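Local atomic coordinates of Lys-gingipain W83 (Porphyromonas gingivalis, PDB entry 3M1H), a protein that cleaves host proteins at lysyl bonds as a secreted cysteine protease and probable virulence factor, represented here by one calcium-binding adhesin domain of its haemagglutinin region. Residues 81-86 with 142-147; 5-10 with 172-177; 28-33 with 48-53; 136-141 with 167-172. All blocks are in the same frame, centred on the assembly; numbering follows the deposited sequence.

Contact 1: residues 81-86 with 142-147; sequences LTFWVC and YQKTVQ
Phe83 O is met by three groups of the facing strand. Lys144 N donates the true hydrogen bond, 2.8 Å from Phe83 O and nearly straight at 170°, while CA of Gln143 adds a CA-H...O contact and CG of Gln143 lies 3.4 Å from the same oxygen. Leu81 with Val146 and Val85 with Tyr142 form the other hydrogen-bonded pairs of this antiparallel match.

On the face that carries Trp84 and Gln143, the glutamine lies across the indole. Gln143 CB sits 3.5 Å above the plane of the Trp84 six-membered ring, over its centre, and the amide is stacked 27° from the ring plane. CG of Gln143 is anti to the backbone N (chi1 -163°), and the chain beyond runs extended over the aromatic surface. Gln143 NE2 and Trp84 NE1 are both donors, 3.3 Å apart without a bond; NE2 instead donates to a water that also pairs with Thr82 OG1.

The pair belongs to one sheet of the adhesin's beta jelly roll, in which strand 79-87 runs between 142-148 and 167-177. The face bearing Leu81, Phe83, Val85 and Val146 turns to strands 96-102 and 116-119 of the second sheet, which suits apolar residues. There Lys144 CB makes a CH-pi contact over the Phe83 face, offset toward the rim and 3.5 Å from CZ of Phe83. Val146 CG2 meets CE2 at the edge of that ring. Farther along the bent lysine chain, Lys144 CE touches Val85 CG1, and NZ reaches a salt bridge with Glu118.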
loop_
_atom_site.group_PDB
_atom_site.type_symbol
_atom_site.label_atom_id
_atom_site.label_comp_id
_atom_site.label_asym_id
_atom_site.label_seq_id
_atom_site.Cartn_x
_atom_site.Cartn_y
_atom_site.Cartn_z
ATOM N N LEU A 81 11.774 6.953 5.073
ATOM C CA LEU A 81 10.354 6.686 4.913
ATOM C C LEU A 81 9.862 5.938 6.126
ATOM O O LEU A 81 10.464 4.918 6.519
ATOM C CB LEU A 81 10.113 5.823 3.664
ATOM C CG LEU A 81 8.751 5.163 3.470
ATOM C CD1 LEU A 81 7.687 6.193 3.167
ATOM C CD2 LEU A 81 8.778 4.095 2.345
ATOM N N THR A 82 8.732 6.382 6.685
ATOM C CA THR A 82 7.938 5.567 7.593
ATOM C C THR A 82 6.503 5.535 7.123
ATOM O O THR A 82 6.016 6.463 6.479
ATOM C CB THR A 82 7.955 6.060 9.066
ATOM O OG1 THR A 82 7.400 7.374 9.137
ATOM C CG2 THR A 82 9.369 6.126 9.610
ATOM N N PHE A 83 5.856 4.424 7.420
ATOM C CA PHE A 83 4.467 4.213 7.041
ATOM C C PHE A 83 3.872 3.134 7.911
ATOM O O PHE A 83 4.606 2.367 8.565
ATOM C CB PHE A 83 4.325 3.885 5.545
ATOM C CG PHE A 83 4.979 2.582 5.113
ATOM C CD1 PHE A 83 4.277 1.399 5.135
ATOM C CD2 PHE A 83 6.311 2.565 4.732
ATOM C CE1 PHE A 83 4.877 0.192 4.739
ATOM C CE2 PHE A 83 6.909 1.346 4.310
ATOM C CZ PHE A 83 6.201 0.193 4.341
ATOM N N TRP A 84 2.546 3.050 7.885
ATOM C CA TRP A 84 1.823 2.027 8.620
ATOM C C TRP A 84 1.070 1.105 7.663
ATOM O O TRP A 84 0.498 1.568 6.644
ATOM C CB TRP A 84 0.861 2.663 9.603
ATOM C CG TRP A 84 1.524 3.475 10.688
ATOM C CD1 TRP A 84 2.035 4.734 10.590
ATOM C CD2 TRP A 84 1.706 3.065 12.040
ATOM N NE1 TRP A 84 2.539 5.134 11.822
ATOM C CE2 TRP A 84 2.332 4.130 12.723
ATOM C CE3 TRP A 84 1.397 1.901 12.739
ATOM C CZ2 TRP A 84 2.647 4.047 14.077
ATOM C CZ3 TRP A 84 1.730 1.817 14.080
ATOM C CH2 TRP A 84 2.348 2.900 14.726
ATOM N N VAL A 85 1.064 -0.187 7.996
ATOM C CA VAL A 85 0.482 -1.213 7.139
ATOM C C VAL A 85 -0.310 -2.186 7.976
ATOM O O VAL A 85 0.074 -2.467 9.123
ATOM C CB VAL A 85 1.554 -1.937 6.306
ATOM C CG1 VAL A 85 2.604 -2.631 7.185
ATOM C CG2 VAL A 85 0.939 -2.949 5.355
ATOM N N CYS A 86 -1.441 -2.672 7.458
ATOM C CA CYS A 86 -2.100 -3.805 8.072
ATOM C C CYS A 86 -2.861 -4.621 7.042
ATOM O O CYS A 86 -3.168 -4.135 5.938
ATOM C CB CYS A 86 -3.056 -3.360 9.194
ATOM S SG CYS A 86 -4.643 -2.632 8.701
ATOM N N TYR A 142 1.075 -1.942 11.859
ATOM C CA TYR A 142 2.493 -1.965 12.165
ATOM C C TYR A 142 3.193 -0.863 11.409
ATOM O O TYR A 142 2.911 -0.644 10.213
ATOM C CB TYR A 142 3.098 -3.310 11.738
ATOM C CG TYR A 142 2.662 -4.477 12.585
ATOM C CD1 TYR A 142 3.268 -4.727 13.811
ATOM C CD2 TYR A 142 1.678 -5.347 12.148
ATOM C CE1 TYR A 142 2.896 -5.807 14.585
ATOM C CE2 TYR A 142 1.280 -6.427 12.913
ATOM C CZ TYR A 142 1.887 -6.655 14.135
ATOM O OH TYR A 142 1.497 -7.724 14.901
ATOM N N GLN A 143 4.083 -0.144 12.101
ATOM C CA GLN A 143 4.905 0.862 11.436
ATOM C C GLN A 143 6.184 0.261 10.874
ATOM O O GLN A 143 6.848 -0.543 11.562
ATOM C CB GLN A 143 5.267 2.028 12.389
ATOM C CG GLN A 143 5.743 3.250 11.635
ATOM C CD GLN A 143 6.080 4.409 12.529
ATOM O OE1 GLN A 143 6.583 4.201 13.631
ATOM N NE2 GLN A 143 5.806 5.628 12.074
ATOM N N LYS A 144 6.514 0.635 9.646
ATOM C CA LYS A 144 7.724 0.205 8.944
ATOM C C LYS A 144 8.599 1.403 8.650
ATOM O O LYS A 144 8.091 2.532 8.473
ATOM C CB LYS A 144 7.374 -0.494 7.612
ATOM C CG LYS A 144 6.357 -1.617 7.697
ATOM C CD LYS A 144 6.973 -2.845 8.340
ATOM C CE LYS A 144 5.893 -3.819 8.724
ATOM N NZ LYS A 144 6.495 -5.110 9.205
ATOM N N THR A 145 9.915 1.181 8.623
ATOM C CA THR A 145 10.902 2.219 8.378
ATOM C C THR A 145 11.835 1.760 7.280
ATOM O O THR A 145 12.362 0.641 7.356
ATOM C CB THR A 145 11.689 2.554 9.674
ATOM O OG1 THR A 145 10.766 2.998 10.679
ATOM C CG2 THR A 145 12.725 3.634 9.448
ATOM N N VAL A 146 11.975 2.583 6.245
ATOM C CA VAL A 146 12.816 2.259 5.084
ATOM C C VAL A 146 13.749 3.428 4.786
ATOM O O VAL A 146 13.337 4.569 4.696
ATOM C CB VAL A 146 11.937 1.988 3.842
ATOM C CG1 VAL A 146 12.799 1.679 2.644
ATOM C CG2 VAL A 146 10.917 0.886 4.104
ATOM N N GLN A 147 15.037 3.171 4.642
ATOM C CA GLN A 147 15.964 4.220 4.287
ATOM C C GLN A 147 16.003 4.441 2.778
ATOM O O GLN A 147 16.020 3.474 2.022
ATOM C CB GLN A 147 17.368 3.896 4.823
ATOM C CG GLN A 147 17.398 3.606 6.327
ATOM C CD GLN A 147 16.842 4.755 7.194
ATOM O OE1 GLN A 147 16.905 5.919 6.821
ATOM N NE2 GLN A 147 16.273 4.399 8.360
HETATM O O HOH W 1 4.713 7.118 9.629
#

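Contact 2: residues 5-10 with 172-177; sequences VLNEDF and DVVITS. With NA (sodium ion), chain G; CA (calcium ion), chain F.
The Phe10 ring meets Val173 at its edge: CG2 of the valine lies in the ring plane, 3.9 Å from Phe10 CE2. One face is covered by Glu8 CG, 3.7 Å above the plane and over the centre, and Trp18 packs edge-to-face with the same ring. Glu8 CG stands anti to the backbone N (chi1 -173°), and the bend at chi2 (49°) turns the carboxylate so that OE2 accepts from Phe10 N. The amide of Asn7 has Val174 CG2 beside it, and its ND2 bonds to Glu4.

Antiparallel pairing joins the backbones but is uneven at both ends. Ile175 O accepts from two donors, Val5 N at 2.8 Å and Leu6 N at a longer 3.3 Å, the mark of a classic beta bulge; Val5 CG2 packs on Ile175 CG2. A G1 bulge sets both Asp172 and Val173 against Glu8. Two backbone oxygens hold metals: Asn7 O binds sodium, along with four waters and one further ligand, and Asp9 O binds calcium at 2.4 Å. Asp172 OD1 accepts from a calcium-bound water, while OD2 bonds with His44 ND1.

Strand 167-177 carries the N-terminal strand on one side and 79-87 on the other, with Leu6 and Glu8 turned to the Trp18 loop.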
loop_
_atom_site.group_PDB
_atom_site.type_symbol
_atom_site.label_atom_id
_atom_site.label_comp_id
_atom_site.label_asym_id
_atom_site.label_seq_id
_atom_site.Cartn_x
_atom_site.Cartn_y
_atom_site.Cartn_z
ATOM N N VAL A 5 9.333 16.085 4.055
ATOM C CA VAL A 5 9.030 16.463 2.682
ATOM C C VAL A 5 7.721 15.851 2.190
ATOM O O VAL A 5 7.184 16.314 1.192
ATOM C CB VAL A 5 10.176 16.074 1.712
ATOM C CG1 VAL A 5 11.481 16.773 2.151
ATOM C CG2 VAL A 5 10.345 14.560 1.630
ATOM N N LEU A 6 7.208 14.839 2.899
ATOM C CA LEU A 6 5.925 14.235 2.564
ATOM C C LEU A 6 5.282 13.758 3.858
ATOM O O LEU A 6 5.949 13.237 4.721
ATOM C CB LEU A 6 6.101 13.049 1.590
ATOM C CG LEU A 6 4.892 12.551 0.797
ATOM C CD1 LEU A 6 4.422 13.634 -0.172
ATOM C CD2 LEU A 6 5.203 11.238 0.055
ATOM N N ASN A 7 3.979 13.964 3.994
ATOM C CA ASN A 7 3.236 13.508 5.160
ATOM C C ASN A 7 1.804 13.373 4.701
ATOM O O ASN A 7 1.066 14.356 4.585
ATOM C CB ASN A 7 3.366 14.458 6.351
ATOM C CG ASN A 7 2.695 13.904 7.602
ATOM O OD1 ASN A 7 1.694 13.199 7.518
ATOM N ND2 ASN A 7 3.256 14.213 8.763
ATOM N N GLU A 8 1.426 12.140 4.395
ATOM C CA GLU A 8 0.129 11.863 3.810
ATOM C C GLU A 8 -0.712 10.929 4.679
ATOM O O GLU A 8 -0.339 9.753 4.944
ATOM C CB GLU A 8 0.296 11.251 2.425
ATOM C CG GLU A 8 -1.020 11.084 1.694
ATOM C CD GLU A 8 -1.845 12.370 1.729
ATOM O OE1 GLU A 8 -1.292 13.420 1.346
ATOM O OE2 GLU A 8 -3.017 12.300 2.133
ATOM N N ASP A 9 -1.878 11.437 5.072
ATOM C CA ASP A 9 -2.805 10.724 5.946
ATOM C C ASP A 9 -3.992 10.133 5.189
ATOM O O ASP A 9 -4.831 9.483 5.791
ATOM C CB ASP A 9 -3.288 11.603 7.133
ATOM C CG ASP A 9 -3.978 12.883 6.694
ATOM O OD1 ASP A 9 -4.461 12.972 5.540
ATOM O OD2 ASP A 9 -4.029 13.803 7.571
ATOM N N PHE A 10 -4.085 10.422 3.905
ATOM C CA PHE A 10 -5.154 9.945 3.008
ATOM C C PHE A 10 -6.561 10.411 3.371
ATOM O O PHE A 10 -7.529 9.918 2.797
ATOM C CB PHE A 10 -5.086 8.409 2.806
ATOM C CG PHE A 10 -3.768 7.980 2.221
ATOM C CD1 PHE A 10 -3.537 8.088 0.861
ATOM C CD2 PHE A 10 -2.755 7.503 3.023
ATOM C CE1 PHE A 10 -2.316 7.746 0.280
ATOM C CE2 PHE A 10 -1.524 7.171 2.456
ATOM C CZ PHE A 10 -1.309 7.289 1.094
ATOM N N ASP A 172 -0.609 6.927 6.782
ATOM C CA ASP A 172 0.375 7.730 7.511
ATOM C C ASP A 172 1.806 7.565 6.945
ATOM O O ASP A 172 2.745 7.178 7.642
ATOM C CB ASP A 172 0.272 7.446 9.006
ATOM C CG ASP A 172 -0.996 8.008 9.633
ATOM O OD1 ASP A 172 -1.524 9.021 9.113
ATOM O OD2 ASP A 172 -1.432 7.483 10.667
ATOM N N VAL A 173 1.934 7.877 5.662
ATOM C CA VAL A 173 3.217 7.850 4.954
ATOM C C VAL A 173 3.959 9.148 5.218
ATOM O O VAL A 173 3.468 10.208 4.875
ATOM C CB VAL A 173 2.990 7.677 3.455
ATOM C CG1 VAL A 173 4.329 7.723 2.689
ATOM C CG2 VAL A 173 2.249 6.364 3.147
ATOM N N VAL A 174 5.143 9.058 5.807
ATOM C CA VAL A 174 5.962 10.228 6.141
ATOM C C VAL A 174 7.381 10.027 5.583
ATOM O O VAL A 174 7.951 8.946 5.753
ATOM C CB VAL A 174 6.048 10.461 7.655
ATOM C CG1 VAL A 174 6.830 11.732 7.945
ATOM C CG2 VAL A 174 4.632 10.568 8.290
ATOM N N ILE A 175 7.916 11.036 4.896
ATOM C CA ILE A 175 9.290 11.024 4.364
ATOM C C ILE A 175 9.983 12.276 4.884
ATOM O O ILE A 175 9.472 13.400 4.752
ATOM C CB ILE A 175 9.344 10.966 2.826
ATOM C CG1 ILE A 175 8.651 9.687 2.323
ATOM C CG2 ILE A 175 10.830 11.066 2.352
ATOM C CD1 ILE A 175 8.625 9.524 0.829
ATOM N N THR A 176 11.132 12.052 5.514
ATOM C CA THR A 176 11.944 13.122 6.056
ATOM C C THR A 176 13.254 13.143 5.290
ATOM O O THR A 176 13.734 12.100 4.867
ATOM C CB THR A 176 12.238 12.900 7.553
ATOM O OG1 THR A 176 13.043 11.724 7.719
ATOM C CG2 THR A 176 10.944 12.727 8.338
ATOM N N SER A 177 13.837 14.317 5.129
ATOM C CA SER A 177 15.098 14.415 4.370
ATOM C C SER A 177 16.269 14.345 5.330
ATOM O O SER A 177 16.119 14.617 6.525
ATOM C CB SER A 177 15.144 15.692 3.545
ATOM O OG SER A 177 14.840 16.808 4.356
HETATM NA NA NA G . -0.667 15.882 5.113
HETATM CA CA CA F . -5.564 8.044 7.558
HETATM O O HOH W 2 -0.723 14.132 6.939
HETATM O O HOH W 3 -2.608 16.024 6.582
HETATM O O HOH W 4 -2.038 14.491 4.251
HETATM O O HOH W 5 -4.203 9.172 9.145
HETATM O O HOH W 6 0.598 16.813 6.963
#

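Contact 3: residues 28-33 with 48-53; sequences NNWTTT and ICVSSA. With CA (calcium ion), chain E; CA (calcium ion), chain F.
CG of Trp30 stands anti to its carbonyl carbon (chi1 -75°), and chi2 near a right angle turns the indole so that one face receives Ser52. CB of Ser52 lies 3.6 Å above the plane, over the ring centre, in a CH-pi contact. OG of Ser52 is anti to its own backbone N (chi1 175°) and bonds with His159 and Asn66. At the indole edge, CZ3 of Trp30 comes 3.7 Å from Val50 O.

Thr31 and Ser51 form a single antiparallel bridge, each backbone N donating to the other's O at 2.8 Å. The segment 28-33 is otherwise loop, so this bridge lays it beside strand 50-53, which pairs with 167-177 within the jelly roll. Thr31 OG1 accepts from Thr33 N, closing an ST turn.

Thr32 and Ile48 cross at about a right angle, their CG2 methyls 3.6 Å apart; the small, beta-branched threonine also brings CG2 to Cys49 O. A calcium site lies at each end: Asn28 O binds one ion together with Asp22, Asp24, Asp26 and Asn66, and Ile48 O another at 2.3 Å. A water bridges Asn29 O and Ala53 N, accepting from the latter.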
loop_
_atom_site.group_PDB
_atom_site.type_symbol
_atom_site.label_atom_id
_atom_site.label_comp_id
_atom_site.label_asym_id
_atom_site.label_seq_id
_atom_site.Cartn_x
_atom_site.Cartn_y
_atom_site.Cartn_z
ATOM N N ASN A 28 -8.693 -2.664 -11.162
ATOM C CA ASN A 28 -8.638 -2.532 -9.715
ATOM C C ASN A 28 -7.273 -1.975 -9.313
ATOM O O ASN A 28 -6.213 -2.426 -9.759
ATOM C CB ASN A 28 -8.857 -3.904 -9.054
ATOM C CG ASN A 28 -10.249 -4.451 -9.291
ATOM O OD1 ASN A 28 -11.238 -3.768 -9.033
ATOM N ND2 ASN A 28 -10.333 -5.687 -9.748
ATOM N N ASN A 29 -7.320 -0.976 -8.427
ATOM C CA ASN A 29 -6.120 -0.267 -7.995
ATOM C C ASN A 29 -6.053 -0.160 -6.478
ATOM O O ASN A 29 -6.980 -0.504 -5.742
ATOM C CB ASN A 29 -6.176 1.161 -8.556
ATOM C CG ASN A 29 -5.854 1.225 -10.041
ATOM O OD1 ASN A 29 -4.688 1.172 -10.438
ATOM N ND2 ASN A 29 -6.896 1.341 -10.868
ATOM N N TRP A 30 -4.966 0.455 -6.033
ATOM C CA TRP A 30 -4.980 1.024 -4.703
ATOM C C TRP A 30 -6.104 2.054 -4.715
ATOM O O TRP A 30 -6.263 2.828 -5.666
ATOM C CB TRP A 30 -3.671 1.714 -4.395
ATOM C CG TRP A 30 -2.512 0.818 -4.088
ATOM C CD1 TRP A 30 -1.586 0.378 -4.957
ATOM C CD2 TRP A 30 -2.146 0.286 -2.797
ATOM N NE1 TRP A 30 -0.649 -0.416 -4.316
ATOM C CE2 TRP A 30 -0.970 -0.477 -2.984
ATOM C CE3 TRP A 30 -2.698 0.388 -1.514
ATOM C CZ2 TRP A 30 -0.340 -1.118 -1.934
ATOM C CZ3 TRP A 30 -2.074 -0.260 -0.467
ATOM C CH2 TRP A 30 -0.917 -1.019 -0.690
ATOM N N THR A 31 -6.878 2.065 -3.641
ATOM C CA THR A 31 -8.060 2.898 -3.552
ATOM C C THR A 31 -8.468 3.206 -2.106
ATOM O O THR A 31 -8.224 2.440 -1.189
ATOM C CB THR A 31 -9.247 2.244 -4.291
ATOM O OG1 THR A 31 -10.395 3.088 -4.205
ATOM C CG2 THR A 31 -9.586 0.863 -3.686
ATOM N N THR A 32 -9.106 4.353 -1.905
ATOM C CA THR A 32 -9.740 4.658 -0.625
ATOM C C THR A 32 -11.244 4.371 -0.650
ATOM O O THR A 32 -11.960 4.670 0.331
ATOM C CB THR A 32 -9.514 6.127 -0.187
ATOM O OG1 THR A 32 -10.077 7.027 -1.148
ATOM C CG2 THR A 32 -8.027 6.401 0.034
ATOM N N THR A 33 -11.741 3.808 -1.740
ATOM C CA THR A 33 -13.181 3.451 -1.816
ATOM C C THR A 33 -13.278 1.983 -2.234
ATOM O O THR A 33 -13.766 1.665 -3.328
ATOM C CB THR A 33 -13.949 4.336 -2.834
ATOM O OG1 THR A 33 -13.310 4.272 -4.121
ATOM C CG2 THR A 33 -13.984 5.804 -2.357
ATOM N N ILE A 48 -9.646 7.321 7.165
ATOM C CA ILE A 48 -9.325 6.823 5.815
ATOM C C ILE A 48 -7.941 6.212 5.741
ATOM O O ILE A 48 -6.973 6.750 6.266
ATOM C CB ILE A 48 -9.373 7.945 4.750
ATOM C CG1 ILE A 48 -10.630 8.801 4.904
ATOM C CG2 ILE A 48 -9.199 7.359 3.324
ATOM C CD1 ILE A 48 -11.836 8.033 4.889
ATOM N N CYS A 49 -7.854 5.105 5.010
ATOM C CA CYS A 49 -6.594 4.563 4.556
ATOM C C CYS A 49 -6.738 4.114 3.100
ATOM O O CYS A 49 -7.854 4.122 2.544
ATOM C CB CYS A 49 -6.157 3.404 5.459
ATOM S SG CYS A 49 -7.270 1.970 5.438
ATOM N N VAL A 50 -5.614 3.749 2.467
ATOM C CA VAL A 50 -5.613 3.371 1.072
ATOM C C VAL A 50 -5.317 1.892 1.017
ATOM O O VAL A 50 -4.499 1.414 1.810
ATOM C CB VAL A 50 -4.640 4.232 0.245
ATOM C CG1 VAL A 50 -3.172 4.021 0.681
ATOM C CG2 VAL A 50 -4.853 3.998 -1.257
ATOM N N SER A 51 -6.019 1.189 0.108
ATOM C CA SER A 51 -6.094 -0.280 0.177
ATOM C C SER A 51 -6.019 -0.899 -1.203
ATOM O O SER A 51 -6.463 -0.303 -2.188
ATOM C CB SER A 51 -7.410 -0.683 0.846
ATOM O OG SER A 51 -7.594 0.047 2.070
ATOM N N SER A 52 -5.483 -2.122 -1.259
ATOM C CA SER A 52 -5.423 -2.886 -2.510
ATOM C C SER A 52 -5.848 -4.340 -2.246
ATOM O O SER A 52 -5.512 -4.893 -1.229
ATOM C CB SER A 52 -4.051 -2.780 -3.118
ATOM O OG SER A 52 -3.858 -3.605 -4.297
ATOM N N ALA A 53 -6.599 -4.909 -3.194
ATOM C CA ALA A 53 -7.244 -6.216 -3.003
ATOM C C ALA A 53 -6.539 -7.371 -3.667
ATOM O O ALA A 53 -6.162 -7.303 -4.834
ATOM C CB ALA A 53 -8.695 -6.177 -3.525
HETATM CA CA CA E . -4.971 -4.187 -10.761
HETATM CA CA CA F . -5.564 8.044 7.558
HETATM O O HOH W 7 -7.880 -3.150 -5.459
HETATM O O HOH W 8 -5.758 -5.791 -9.198
HETATM O O HOH W 5 -4.203 9.172 9.145
#

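Contact 4: residues 136-141 with 167-172; sequences RAQGTW and WINLDD. With CA (calcium ion), chain F.
Van der Waals contact, made by Trp141 on Asn169 and Asp171, accounts for most of this junction. Atoms CH2 and CZ3 of the six-membered ring do the touching: CH2 of Trp141 is 3.6 Å from Asn169 CB, and CZ3 is 3.8 Å from Asp171 CB. Trp141 and Asn169 cross at about a right angle, with the asparagine amide plane 28° from the ring. Tryptophan suits the place because its flat side chain spans the gap from the loop before strand 142-148, whose backbone stays well away from strand 167-177 of the jelly roll.

Among the polar groups, Gln138 NE2 and Asn169 ND2 approach to 3.7 Å as two unbonded donors; both instead donate to Gln88 OE1. Gln138 NE2 also reaches Ala42 O, and Asn169 OD1 bonds with Ser51. Gln138 OE1 takes a weak bond from Trp141 NE1.

Metal binding falls to Asp171, whose CG is anti to the backbone N (chi1 -156°) and whose carboxylate grips calcium through OD1 at 2.5 Å and OD2 at 2.4 Å. Asp9 O, Glu11, Ser46, Ile48 O and a water complete the site. Asp172 N donates to Asp171 OD1 from above the carboxylate plane, and His44 N donates to OD2.

With calcium on its carboxylate and amide donors beside it, the buried Asp171 would be expected to stay ionised, while CZ3 and CH2 of Trp141 pack on its CB.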
loop_
_atom_site.group_PDB
_atom_site.type_symbol
_atom_site.label_atom_id
_atom_site.label_comp_id
_atom_site.label_asym_id
_atom_site.label_seq_id
_atom_site.Cartn_x
_atom_site.Cartn_y
_atom_site.Cartn_z
ATOM N N ARG A 136 -14.656 -9.861 10.532
ATOM C CA ARG A 136 -14.222 -9.892 11.933
ATOM C C ARG A 136 -13.264 -8.754 12.173
ATOM O O ARG A 136 -13.557 -7.624 11.808
ATOM C CB ARG A 136 -13.615 -11.258 12.308
ATOM C CG ARG A 136 -14.512 -12.447 12.037
ATOM C CD ARG A 136 -13.747 -13.725 12.358
ATOM N NE ARG A 136 -14.549 -14.909 12.114
ATOM C CZ ARG A 136 -14.696 -15.498 10.937
ATOM N NH1 ARG A 136 -14.092 -15.016 9.851
ATOM N NH2 ARG A 136 -15.449 -16.590 10.845
ATOM N N ALA A 137 -12.108 -9.032 12.769
ATOM C CA ALA A 137 -11.234 -7.948 13.171
ATOM C C ALA A 137 -10.266 -7.581 12.058
ATOM O O ALA A 137 -9.838 -8.409 11.239
ATOM C CB ALA A 137 -10.483 -8.309 14.439
ATOM N N GLN A 138 -9.920 -6.311 12.041
ATOM C CA GLN A 138 -8.811 -5.855 11.247
ATOM C C GLN A 138 -7.481 -6.361 11.818
ATOM O O GLN A 138 -7.343 -6.561 13.035
ATOM C CB GLN A 138 -8.894 -4.312 11.243
ATOM C CG GLN A 138 -8.332 -3.617 10.088
ATOM C CD GLN A 138 -8.443 -2.098 10.229
ATOM O OE1 GLN A 138 -8.212 -1.532 11.297
ATOM N NE2 GLN A 138 -8.748 -1.435 9.121
ATOM N N GLY A 139 -6.491 -6.541 10.963
ATOM C CA GLY A 139 -5.160 -6.870 11.405
ATOM C C GLY A 139 -4.571 -5.699 12.168
ATOM O O GLY A 139 -5.002 -4.552 12.009
ATOM N N THR A 140 -3.545 -6.003 12.950
ATOM C CA THR A 140 -2.792 -4.992 13.660
ATOM C C THR A 140 -2.044 -4.066 12.690
ATOM O O THR A 140 -1.446 -4.503 11.720
ATOM C CB THR A 140 -1.750 -5.630 14.603
ATOM O OG1 THR A 140 -2.395 -6.569 15.466
ATOM C CG2 THR A 140 -1.049 -4.552 15.451
ATOM N N TRP A 141 -2.116 -2.764 12.951
ATOM C CA TRP A 141 -1.292 -1.791 12.258
ATOM C C TRP A 141 0.128 -1.865 12.784
ATOM O O TRP A 141 0.353 -1.764 14.008
ATOM C CB TRP A 141 -1.814 -0.370 12.456
ATOM C CG TRP A 141 -3.104 -0.078 11.712
ATOM C CD1 TRP A 141 -4.381 -0.132 12.214
ATOM C CD2 TRP A 141 -3.226 0.354 10.359
ATOM N NE1 TRP A 141 -5.288 0.231 11.249
ATOM C CE2 TRP A 141 -4.607 0.525 10.098
ATOM C CE3 TRP A 141 -2.309 0.588 9.327
ATOM C CZ2 TRP A 141 -5.086 0.926 8.852
ATOM C CZ3 TRP A 141 -2.787 0.998 8.087
ATOM C CH2 TRP A 141 -4.165 1.144 7.868
ATOM N N TRP A 167 -7.594 -7.647 1.662
ATOM C CA TRP A 167 -6.989 -6.370 1.243
ATOM C C TRP A 167 -5.808 -6.054 2.147
ATOM O O TRP A 167 -5.789 -6.505 3.310
ATOM C CB TRP A 167 -7.978 -5.210 1.343
ATOM C CG TRP A 167 -9.197 -5.256 0.471
ATOM C CD1 TRP A 167 -10.293 -6.055 0.583
ATOM C CD2 TRP A 167 -9.442 -4.389 -0.625
ATOM N NE1 TRP A 167 -11.235 -5.737 -0.392
ATOM C CE2 TRP A 167 -10.704 -4.729 -1.166
ATOM C CE3 TRP A 167 -8.691 -3.370 -1.233
ATOM C CZ2 TRP A 167 -11.237 -4.057 -2.256
ATOM C CZ3 TRP A 167 -9.229 -2.700 -2.314
ATOM C CH2 TRP A 167 -10.485 -3.066 -2.820
ATOM N N ILE A 168 -4.831 -5.338 1.581
ATOM C CA ILE A 168 -3.738 -4.689 2.312
ATOM C C ILE A 168 -4.077 -3.192 2.441
ATOM O O ILE A 168 -4.587 -2.582 1.495
ATOM C CB ILE A 168 -2.377 -4.955 1.686
ATOM C CG1 ILE A 168 -1.273 -4.340 2.561
ATOM C CG2 ILE A 168 -2.261 -4.453 0.259
ATOM C CD1 ILE A 168 0.128 -4.894 2.178
ATOM N N ASN A 169 -3.788 -2.632 3.610
ATOM C CA ASN A 169 -4.021 -1.217 3.900
ATOM C C ASN A 169 -2.723 -0.493 4.228
ATOM O O ASN A 169 -1.833 -1.053 4.872
ATOM C CB ASN A 169 -4.917 -1.060 5.103
ATOM C CG ASN A 169 -6.269 -1.678 4.960
ATOM O OD1 ASN A 169 -6.872 -1.632 3.908
ATOM N ND2 ASN A 169 -6.783 -2.213 6.051
ATOM N N LEU A 170 -2.638 0.775 3.803
ATOM C CA LEU A 170 -1.511 1.644 4.053
ATOM C C LEU A 170 -2.042 2.972 4.608
ATOM O O LEU A 170 -3.114 3.427 4.177
ATOM C CB LEU A 170 -0.792 1.861 2.724
ATOM C CG LEU A 170 0.329 2.880 2.628
ATOM C CD1 LEU A 170 1.553 2.460 3.441
ATOM C CD2 LEU A 170 0.685 3.120 1.145
ATOM N N ASP A 171 -1.301 3.576 5.524
ATOM C CA ASP A 171 -1.701 4.903 6.052
ATOM C C ASP A 171 -0.464 5.611 6.583
ATOM O O ASP A 171 0.596 5.021 6.818
ATOM C CB ASP A 171 -2.787 4.721 7.112
ATOM C CG ASP A 171 -3.706 5.979 7.317
ATOM O OD1 ASP A 171 -3.471 6.992 6.666
ATOM O OD2 ASP A 171 -4.685 5.845 8.112
ATOM N N ASP A 172 -0.609 6.927 6.782
ATOM C CA ASP A 172 0.375 7.730 7.511
ATOM C C ASP A 172 1.806 7.565 6.945
ATOM O O ASP A 172 2.745 7.178 7.642
ATOM C CB ASP A 172 0.272 7.446 9.006
ATOM C CG ASP A 172 -0.996 8.008 9.633
ATOM O OD1 ASP A 172 -1.524 9.021 9.113
ATOM O OD2 ASP A 172 -1.432 7.483 10.667
HETATM CA CA CA F . -5.564 8.044 7.558
HETATM O O HOH W 5 -4.203 9.172 9.145
#

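How the contacts relate
Strand 167-177 unites the set: contact 2 uses its C-terminal half and contact 4 its N-terminal half, sharing Asp172, while strand 79-87 of contact 1 pairs along one side and strand 50-53 of contact 3 along the other. Contact 1 is a regular antiparallel pairing, contact 2 one broken by bulges at both ends, and contact 3 has one bridge; all three are partly buried, whereas contact 4 is buried and rests mainly on side chains. In contact 1 the face with Leu81, Phe83 and Val146 is mainly apolar; contact 2 mixes the two kinds on both faces. Contacts 2 and 3 give backbone oxygens and contact 4 a carboxylate to one calcium ion; contact 1 holds no metal.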